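Ureidoglycolate hydrolase (Arabidopsis thaliana, PDB 4PXE) hydrolyses (S)-ureidoglycolate to glyoxylate, ammonium and carbon dioxide in purine breakdown, using two manganese ions per subunit of a homodimer. Local coordinates at residues A33-V41 with I93-K101; I222-A230 with P347-M358. All blocks are in the same frame, centred on the assembly; numbering follows the deposited sequence.

Interaction 1. Residues A33-V41 with I93-K101; sequences APSPSVTRV and IDAIPYSGK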
loop_
_atom_site.group_PDB
_atom_site.type_symbol
_atom_site.label_atom_id
_atom_site.label_comp_id
_atom_site.label_asym_id
_atom_site.label_seq_id
_atom_site.Cartn_x
_atom_site.Cartn_y
_atom_site.Cartn_z
ATOM N N ALA A 33 -4.169 -12.409 10.684
ATOM C CA ALA A 33 -3.674 -11.417 11.634
ATOM C C ALA A 33 -3.510 -12.071 13.003
ATOM O O ALA A 33 -4.281 -12.953 13.364
ATOM C CB ALA A 33 -4.641 -10.243 11.726
ATOM N N PRO A 34 -2.508 -11.635 13.775
ATOM C CA PRO A 34 -2.344 -12.193 15.121
ATOM C C PRO A 34 -3.468 -11.746 16.064
ATOM O O PRO A 34 -3.908 -10.589 16.003
ATOM C CB PRO A 34 -0.993 -11.625 15.576
ATOM C CG PRO A 34 -0.802 -10.398 14.776
ATOM C CD PRO A 34 -1.484 -10.630 13.455
ATOM N N SER A 35 -3.930 -12.663 16.907
ATOM C CA SER A 35 -4.900 -12.356 17.954
ATOM C C SER A 35 -4.375 -11.157 18.736
ATOM O O SER A 35 -3.172 -11.052 18.960
ATOM C CB SER A 35 -5.057 -13.568 18.878
ATOM O OG SER A 35 -5.950 -13.307 19.946
ATOM N N PRO A 36 -5.264 -10.244 19.166
ATOM C CA PRO A 36 -6.730 -10.318 19.155
ATOM C C PRO A 36 -7.403 -9.950 17.831
ATOM O O PRO A 36 -8.629 -10.040 17.745
ATOM C CB PRO A 36 -7.125 -9.308 20.237
ATOM C CG PRO A 36 -6.059 -8.287 20.189
ATOM C CD PRO A 36 -4.785 -9.046 19.881
ATOM N N SER A 37 -6.636 -9.566 16.814
ATOM C CA SER A 37 -7.244 -9.199 15.536
ATOM C C SER A 37 -7.579 -10.429 14.709
ATOM O O SER A 37 -7.002 -11.494 14.893
ATOM C CB SER A 37 -6.330 -8.277 14.724
ATOM O OG SER A 37 -6.260 -6.985 15.299
ATOM N N VAL A 38 -8.527 -10.263 13.799
ATOM C CA VAL A 38 -8.866 -11.299 12.847
ATOM C C VAL A 38 -8.766 -10.725 11.446
ATOM O O VAL A 38 -9.213 -9.607 11.206
ATOM C CB VAL A 38 -10.296 -11.831 13.069
ATOM C CG1 VAL A 38 -10.610 -12.955 12.087
ATOM C CG2 VAL A 38 -10.460 -12.316 14.500
ATOM N N THR A 39 -8.148 -11.476 10.533
ATOM C CA THR A 39 -8.250 -11.210 9.099
ATOM C C THR A 39 -8.606 -12.532 8.451
ATOM O O THR A 39 -7.899 -13.516 8.638
ATOM C CB THR A 39 -6.918 -10.747 8.496
ATOM O OG1 THR A 39 -6.531 -9.517 9.105
ATOM C CG2 THR A 39 -7.059 -10.532 6.996
ATOM N N ARG A 40 -9.713 -12.579 7.720
ATOM C CA ARG A 40 -10.080 -13.829 7.056
ATOM C C ARG A 40 -10.813 -13.537 5.765
ATOM O O ARG A 40 -11.988 -13.174 5.764
ATOM C CB ARG A 40 -10.906 -14.734 7.975
ATOM C CG ARG A 40 -11.235 -16.070 7.328
ATOM C CD ARG A 40 -11.718 -17.084 8.353
ATOM N NE ARG A 40 -12.907 -16.626 9.065
ATOM C CZ ARG A 40 -12.977 -16.457 10.385
ATOM N NH1 ARG A 40 -11.924 -16.693 11.163
ATOM N NH2 ARG A 40 -14.112 -16.048 10.931
ATOM N N VAL A 41 -10.095 -13.696 4.660
ATOM C CA VAL A 41 -10.573 -13.256 3.366
ATOM C C VAL A 41 -11.093 -14.408 2.515
ATOM O O VAL A 41 -10.533 -15.513 2.526
ATOM C CB VAL A 41 -9.435 -12.503 2.632
ATOM C CG1 VAL A 41 -9.892 -12.029 1.269
ATOM C CG2 VAL A 41 -8.970 -11.330 3.483
ATOM N N ILE A 93 -18.884 -15.370 7.763
ATOM C CA ILE A 93 -17.736 -15.527 8.653
ATOM C C ILE A 93 -16.465 -14.874 8.123
ATOM O O ILE A 93 -15.428 -14.923 8.787
ATOM C CB ILE A 93 -17.450 -17.006 8.998
ATOM C CG1 ILE A 93 -17.082 -17.795 7.736
ATOM C CG2 ILE A 93 -18.636 -17.629 9.742
ATOM C CD1 ILE A 93 -16.913 -19.291 7.987
ATOM N N ASP A 94 -16.521 -14.264 6.944
ATOM C CA ASP A 94 -15.338 -13.516 6.525
ATOM C C ASP A 94 -15.145 -12.277 7.408
ATOM O O ASP A 94 -16.099 -11.788 8.022
ATOM C CB ASP A 94 -15.273 -13.235 5.001
ATOM C CG ASP A 94 -16.461 -12.441 4.454
ATOM O OD1 ASP A 94 -17.580 -12.479 5.009
ATOM O OD2 ASP A 94 -16.266 -11.807 3.392
ATOM N N ALA A 95 -13.898 -11.822 7.492
ATOM C CA ALA A 95 -13.475 -10.743 8.382
ATOM C C ALA A 95 -12.526 -9.834 7.618
ATOM O O ALA A 95 -11.545 -10.304 7.027
ATOM C CB ALA A 95 -12.764 -11.310 9.588
ATOM N N ILE A 96 -12.800 -8.536 7.627
ATOM C CA ILE A 96 -11.885 -7.584 6.984
ATOM C C ILE A 96 -10.553 -7.504 7.742
ATOM O O ILE A 96 -10.460 -7.947 8.882
ATOM C CB ILE A 96 -12.522 -6.180 6.797
ATOM C CG1 ILE A 96 -12.609 -5.411 8.118
ATOM C CG2 ILE A 96 -13.879 -6.289 6.137
ATOM C CD1 ILE A 96 -13.151 -4.007 7.942
ATOM N N PRO A 97 -9.506 -6.971 7.102
ATOM C CA PRO A 97 -8.222 -6.925 7.813
ATOM C C PRO A 97 -8.274 -6.245 9.188
ATOM O O PRO A 97 -8.805 -5.138 9.329
ATOM C CB PRO A 97 -7.328 -6.137 6.847
ATOM C CG PRO A 97 -7.882 -6.501 5.485
ATOM C CD PRO A 97 -9.372 -6.575 5.684
ATOM N N TYR A 98 -7.723 -6.934 10.184
ATOM C CA TYR A 98 -7.581 -6.401 11.544
ATOM C C TYR A 98 -8.911 -6.005 12.145
ATOM O O TYR A 98 -9.092 -4.889 12.652
ATOM C CB TYR A 98 -6.581 -5.236 11.581
ATOM C CG TYR A 98 -5.172 -5.684 11.283
ATOM C CD1 TYR A 98 -4.356 -6.165 12.295
ATOM C CD2 TYR A 98 -4.673 -5.658 9.987
ATOM C CE1 TYR A 98 -3.069 -6.592 12.038
ATOM C CE2 TYR A 98 -3.376 -6.081 9.715
ATOM C CZ TYR A 98 -2.589 -6.553 10.747
ATOM O OH TYR A 98 -1.297 -6.974 10.498
ATOM N N SER A 99 -9.840 -6.946 12.096
ATOM C CA SER A 99 -11.169 -6.723 12.648
ATOM C C SER A 99 -11.416 -7.632 13.858
ATOM O O SER A 99 -10.472 -8.194 14.424
ATOM C CB SER A 99 -12.231 -6.900 11.570
ATOM O OG SER A 99 -12.195 -8.200 11.000
ATOM N N GLY A 100 -12.679 -7.758 14.264
ATOM C CA GLY A 100 -13.035 -8.479 15.478
ATOM C C GLY A 100 -13.509 -9.901 15.224
ATOM O O GLY A 100 -13.468 -10.379 14.088
ATOM N N LYS A 101 -13.987 -10.553 16.286
ATOM C CA LYS A 101 -14.352 -11.969 16.275
ATOM C C LYS A 101 -15.867 -12.215 16.225
ATOM O O LYS A 101 -16.304 -13.362 16.166
ATOM C CB LYS A 101 -13.831 -12.671 17.545
ATOM C CG LYS A 101 -12.372 -12.418 17.904
ATOM C CD LYS A 101 -11.935 -13.263 19.117
ATOM C CE LYS A 101 -12.717 -12.969 20.389
ATOM N NZ LYS A 101 -12.071 -13.640 21.582
HETATM O O HOH W 1 -9.134 -13.367 21.020
#
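The Tyr98 ring carries Ala33 CB over one face, a CH-pi contact with CB 4.2 Å from the ring centroid. Ser37 OG meets the ring edge at CD1, and His289 of the second subunit packs edge-to-face with it. Next to the ring the backbones pair as a short antiparallel two-strand element with a G1 beta bulge, where Tyr98 and Ser99 both face Val38. Val38 and Ser99 exchange two backbone bonds, as do Arg40 and Ala95. Thr39 OG1 accepts from Tyr98 N at 3.0 Å. Val38 CG1 touches Ala95 CB at 3.7 Å, and the Val38 and Lys101 side chains cross at about a right angle. Segment 93-101 borders the metal site: the Ile96 side chain lies about 5 Å from manganese, and Asp94, two residues after the ligand His92, bonds to Ser136. Arg40 extends with CG anti to the backbone N (chi1 -177°), then bends at chi3. Its NH2 bonds to Ile93 O at 2.8 Å in the carbonyl plane, and NE adds a weak bond at 3.1 Å. An alanine here is likely to leave Ile93 O without these donors and open a gap beside Ala50 of helix 45-60. Ser99 OG donates to Ile96 O at 2.7 Å.

Interaction 2. Residues I222-A230 with P347-M358; sequences IGVVTAIAA and PALSDKLVIKKM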
loop_
_atom_site.group_PDB
_atom_site.type_symbol
_atom_site.label_atom_id
_atom_site.label_comp_id
_atom_site.label_asym_id
_atom_site.label_seq_id
_atom_site.Cartn_x
_atom_site.Cartn_y
_atom_site.Cartn_z
ATOM N N ILE A 222 -32.244 -6.377 23.207
ATOM C CA ILE A 222 -32.498 -6.784 21.830
ATOM C C ILE A 222 -32.917 -5.607 20.969
ATOM O O ILE A 222 -33.754 -4.804 21.369
ATOM C CB ILE A 222 -33.647 -7.836 21.780
ATOM C CG1 ILE A 222 -33.246 -9.126 22.498
ATOM C CG2 ILE A 222 -34.069 -8.130 20.344
ATOM C CD1 ILE A 222 -32.141 -9.915 21.807
ATOM N N GLY A 223 -32.321 -5.491 19.789
ATOM C CA GLY A 223 -32.803 -4.548 18.795
ATOM C C GLY A 223 -33.596 -5.260 17.716
ATOM O O GLY A 223 -33.138 -6.249 17.138
ATOM N N VAL A 224 -34.809 -4.788 17.466
ATOM C CA VAL A 224 -35.600 -5.328 16.376
ATOM C C VAL A 224 -35.412 -4.402 15.188
ATOM O O VAL A 224 -35.838 -3.246 15.211
ATOM C CB VAL A 224 -37.078 -5.453 16.772
ATOM C CG1 VAL A 224 -37.903 -5.953 15.601
ATOM C CG2 VAL A 224 -37.221 -6.376 17.984
ATOM N N VAL A 225 -34.715 -4.892 14.167
ATOM C CA VAL A 225 -34.272 -4.019 13.082
ATOM C C VAL A 225 -35.392 -3.779 12.074
ATOM O O VAL A 225 -35.990 -4.726 11.566
ATOM C CB VAL A 225 -33.045 -4.617 12.374
ATOM C CG1 VAL A 225 -32.649 -3.779 11.151
ATOM C CG2 VAL A 225 -31.892 -4.733 13.356
ATOM N N THR A 226 -35.658 -2.514 11.771
ATOM C CA THR A 226 -36.780 -2.178 10.896
ATOM C C THR A 226 -36.373 -1.793 9.471
ATOM O O THR A 226 -37.192 -1.809 8.556
ATOM C CB THR A 226 -37.605 -1.026 11.486
ATOM O OG1 THR A 226 -36.804 0.157 11.529
ATOM C CG2 THR A 226 -38.084 -1.365 12.903
ATOM N N ALA A 227 -35.107 -1.438 9.284
ATOM C CA ALA A 227 -34.625 -1.018 7.979
ATOM C C ALA A 227 -33.108 -1.074 7.984
ATOM O O ALA A 227 -32.485 -1.070 9.043
ATOM C CB ALA A 227 -35.097 0.404 7.666
ATOM N N ILE A 228 -32.532 -1.125 6.790
ATOM C CA ILE A 228 -31.085 -1.128 6.609
ATOM C C ILE A 228 -30.728 0.050 5.704
ATOM O O ILE A 228 -31.335 0.217 4.648
ATOM C CB ILE A 228 -30.621 -2.440 5.944
ATOM C CG1 ILE A 228 -30.958 -3.646 6.829
ATOM C CG2 ILE A 228 -29.112 -2.375 5.624
ATOM C CD1 ILE A 228 -30.697 -4.986 6.165
ATOM N N ALA A 229 -29.746 0.856 6.112
ATOM C CA ALA A 229 -29.332 2.037 5.352
ATOM C C ALA A 229 -28.798 1.692 3.961
ATOM O O ALA A 229 -28.378 0.560 3.701
ATOM C CB ALA A 229 -28.308 2.840 6.148
ATOM N N ALA A 230 -28.840 2.686 3.073
ATOM C CA ALA A 230 -28.496 2.515 1.665
ATOM C C ALA A 230 -26.997 2.689 1.420
ATOM O O ALA A 230 -26.463 3.786 1.597
ATOM C CB ALA A 230 -29.262 3.526 0.837
ATOM N N PRO A 347 -31.961 1.307 0.230
ATOM C CA PRO A 347 -32.174 0.740 1.566
ATOM C C PRO A 347 -33.226 -0.358 1.488
ATOM O O PRO A 347 -33.918 -0.474 0.473
ATOM C CB PRO A 347 -32.703 1.932 2.358
ATOM C CG PRO A 347 -33.382 2.786 1.341
ATOM C CD PRO A 347 -32.617 2.618 0.065
ATOM N N ALA A 348 -33.335 -1.179 2.527
ATOM C CA ALA A 348 -34.430 -2.146 2.590
ATOM C C ALA A 348 -35.210 -2.012 3.883
ATOM O O ALA A 348 -34.675 -1.601 4.909
ATOM C CB ALA A 348 -33.925 -3.562 2.425
ATOM N N LEU A 349 -36.488 -2.365 3.819
ATOM C CA LEU A 349 -37.347 -2.396 4.996
ATOM C C LEU A 349 -37.553 -3.839 5.448
ATOM O O LEU A 349 -37.759 -4.732 4.628
ATOM C CB LEU A 349 -38.711 -1.774 4.670
ATOM C CG LEU A 349 -38.780 -0.260 4.461
ATOM C CD1 LEU A 349 -40.150 0.135 3.926
ATOM C CD2 LEU A 349 -38.492 0.467 5.757
ATOM N N SER A 350 -37.495 -4.073 6.756
ATOM C CA SER A 350 -37.842 -5.390 7.282
ATOM C C SER A 350 -39.336 -5.652 7.141
ATOM O O SER A 350 -40.143 -4.724 7.172
ATOM C CB SER A 350 -37.453 -5.494 8.746
ATOM O OG SER A 350 -36.089 -5.141 8.897
ATOM N N ASP A 351 -39.686 -6.918 6.992
ATOM C CA ASP A 351 -41.082 -7.326 6.856
ATOM C C ASP A 351 -41.826 -7.092 8.170
ATOM O O ASP A 351 -41.321 -7.404 9.255
ATOM C CB ASP A 351 -41.148 -8.785 6.436
ATOM C CG ASP A 351 -42.563 -9.284 6.290
ATOM O OD1 ASP A 351 -43.153 -9.705 7.314
ATOM O OD2 ASP A 351 -43.082 -9.246 5.155
ATOM N N LYS A 352 -43.027 -6.534 8.077
ATOM C CA LYS A 352 -43.762 -6.137 9.275
ATOM C C LYS A 352 -44.224 -7.311 10.144
ATOM O O LYS A 352 -44.298 -7.180 11.365
ATOM C CB LYS A 352 -44.943 -5.240 8.909
ATOM C CG LYS A 352 -44.534 -3.969 8.167
ATOM C CD LYS A 352 -43.500 -3.158 8.941
ATOM C CE LYS A 352 -43.224 -1.827 8.258
ATOM N NZ LYS A 352 -42.198 -1.045 9.005
ATOM N N LEU A 353 -44.529 -8.448 9.532
ATOM C CA LEU A 353 -44.921 -9.621 10.320
ATOM C C LEU A 353 -43.699 -10.294 10.936
ATOM O O LEU A 353 -43.799 -10.918 11.983
ATOM C CB LEU A 353 -45.732 -10.612 9.487
ATOM C CG LEU A 353 -47.042 -10.030 8.941
ATOM C CD1 LEU A 353 -47.854 -11.115 8.254
ATOM C CD2 LEU A 353 -47.857 -9.331 10.032
ATOM N N VAL A 354 -42.542 -10.160 10.293
ATOM C CA VAL A 354 -41.314 -10.696 10.876
ATOM C C VAL A 354 -40.930 -9.890 12.108
ATOM O O VAL A 354 -40.600 -10.468 13.155
ATOM C CB VAL A 354 -40.161 -10.741 9.853
ATOM C CG1 VAL A 354 -38.834 -11.049 10.557
ATOM C CG2 VAL A 354 -40.474 -11.772 8.765
ATOM N N ILE A 355 -41.001 -8.568 11.992
ATOM C CA ILE A 355 -40.801 -7.658 13.113
ATOM C C ILE A 355 -41.719 -8.012 14.271
ATOM O O ILE A 355 -41.296 -8.086 15.419
ATOM C CB ILE A 355 -41.092 -6.203 12.689
ATOM C CG1 ILE A 355 -39.974 -5.699 11.767
ATOM C CG2 ILE A 355 -41.271 -5.308 13.914
ATOM C CD1 ILE A 355 -40.292 -4.380 11.088
ATOM N N LYS A 356 -42.985 -8.241 13.947
ATOM C CA LYS A 356 -43.987 -8.583 14.938
ATOM C C LYS A 356 -43.585 -9.831 15.717
ATOM O O LYS A 356 -43.629 -9.832 16.949
ATOM C CB LYS A 356 -45.331 -8.803 14.242
ATOM C CG LYS A 356 -46.471 -9.190 15.165
ATOM C CD LYS A 356 -47.734 -9.420 14.337
ATOM C CE LYS A 356 -48.951 -9.709 15.199
ATOM N NZ LYS A 356 -48.899 -11.056 15.815
ATOM N N LYS A 357 -43.190 -10.884 15.005
ATOM C CA LYS A 357 -42.829 -12.154 15.638
ATOM C C LYS A 357 -41.586 -11.996 16.515
ATOM O O LYS A 357 -41.512 -12.553 17.611
ATOM C CB LYS A 357 -42.559 -13.241 14.595
ATOM C CG LYS A 357 -43.777 -13.823 13.909
ATOM C CD LYS A 357 -44.547 -14.775 14.804
ATOM C CE LYS A 357 -45.591 -15.517 13.993
ATOM N NZ LYS A 357 -46.728 -15.937 14.843
ATOM N N MET A 358 -40.607 -11.244 16.023
ATOM C CA MET A 358 -39.386 -11.001 16.787
ATOM C C MET A 358 -39.661 -10.252 18.093
ATOM O O MET A 358 -39.129 -10.606 19.153
ATOM C CB MET A 358 -38.368 -10.226 15.941
ATOM C CG MET A 358 -37.730 -11.008 14.798
ATOM S SD MET A 358 -36.501 -9.976 13.976
ATOM C CE MET A 358 -36.139 -9.000 15.359
HETATM O O HOH W 2 -39.925 -2.249 8.372
#
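Strand 222-228 pairs antiparallel with the short strand 348-349, and helix 352-358 continues the same way, almost antiparallel to strand 222-228 (174°), the axes approaching to 8.8 Å. Ile228 and Ala348 form the hydrogen-bonded pair. Ala227 and Leu349 form the next, non-hydrogen-bonded pair, and there Leu349 CD2 reaches Ala227 CB at 3.9 Å. At the far end Pro347 CD rests on Ala230 CB. Ile228 lies next to the substrate-binding Tyr377, so this paired end borders the substrate pocket. Ser350 ends the pairing with two bonds. Its N donates to Thr226 O at 2.9 Å. Its OG, placed beside the backbone N by a chi1 of -53°, donates to Val225 O at 2.7 Å from well above that carbonyl plane. A water bridges Thr226 O, Ser350 O and Lys352 NZ. Asp351 is the N-cap of the helix: its OD1 accepts from Val354 N and, weakly, from Leu353 N. Further along, Ile355 CG2 meets Val224 CG1 at 3.8 Å, while Ile355 CD1 lies near Thr226 CG2. The Met358 chain slides past Val224 in the opposite direction, with CE 3.5 Å from Val224 CG1. Strands 369-374 and 389-394 flank this strand. Direct hydrogen bonds across the contact are confined to the strand pairing and Ser350, which fix the register just ahead of the helix; the helix itself packs through hydrocarbon contacts, the Met358 methyl among them.

Overall arrangement
From the N terminus, the chain passes helix 17-28 and enters interaction 1 at 33-41. It then runs through helix 45-60 and the strands 64-67, 73-77 and 86-91 before 93-101 closes the loop. Interaction 2 opens later, at 222-230. Its loop of 116 residues spans nearly all of the region involved in dimerization and closes at 347-358. The two contacts are therefore in series, neither nested nor crossed. They lie on opposite sides of the chain's centre. The centres of interactions 1 and 2 are about 28 Å apart. Interaction 1 ties the N-terminal part to the segment beside the manganese site. Interaction 2 brings together the chain entering and leaving the dimerization region.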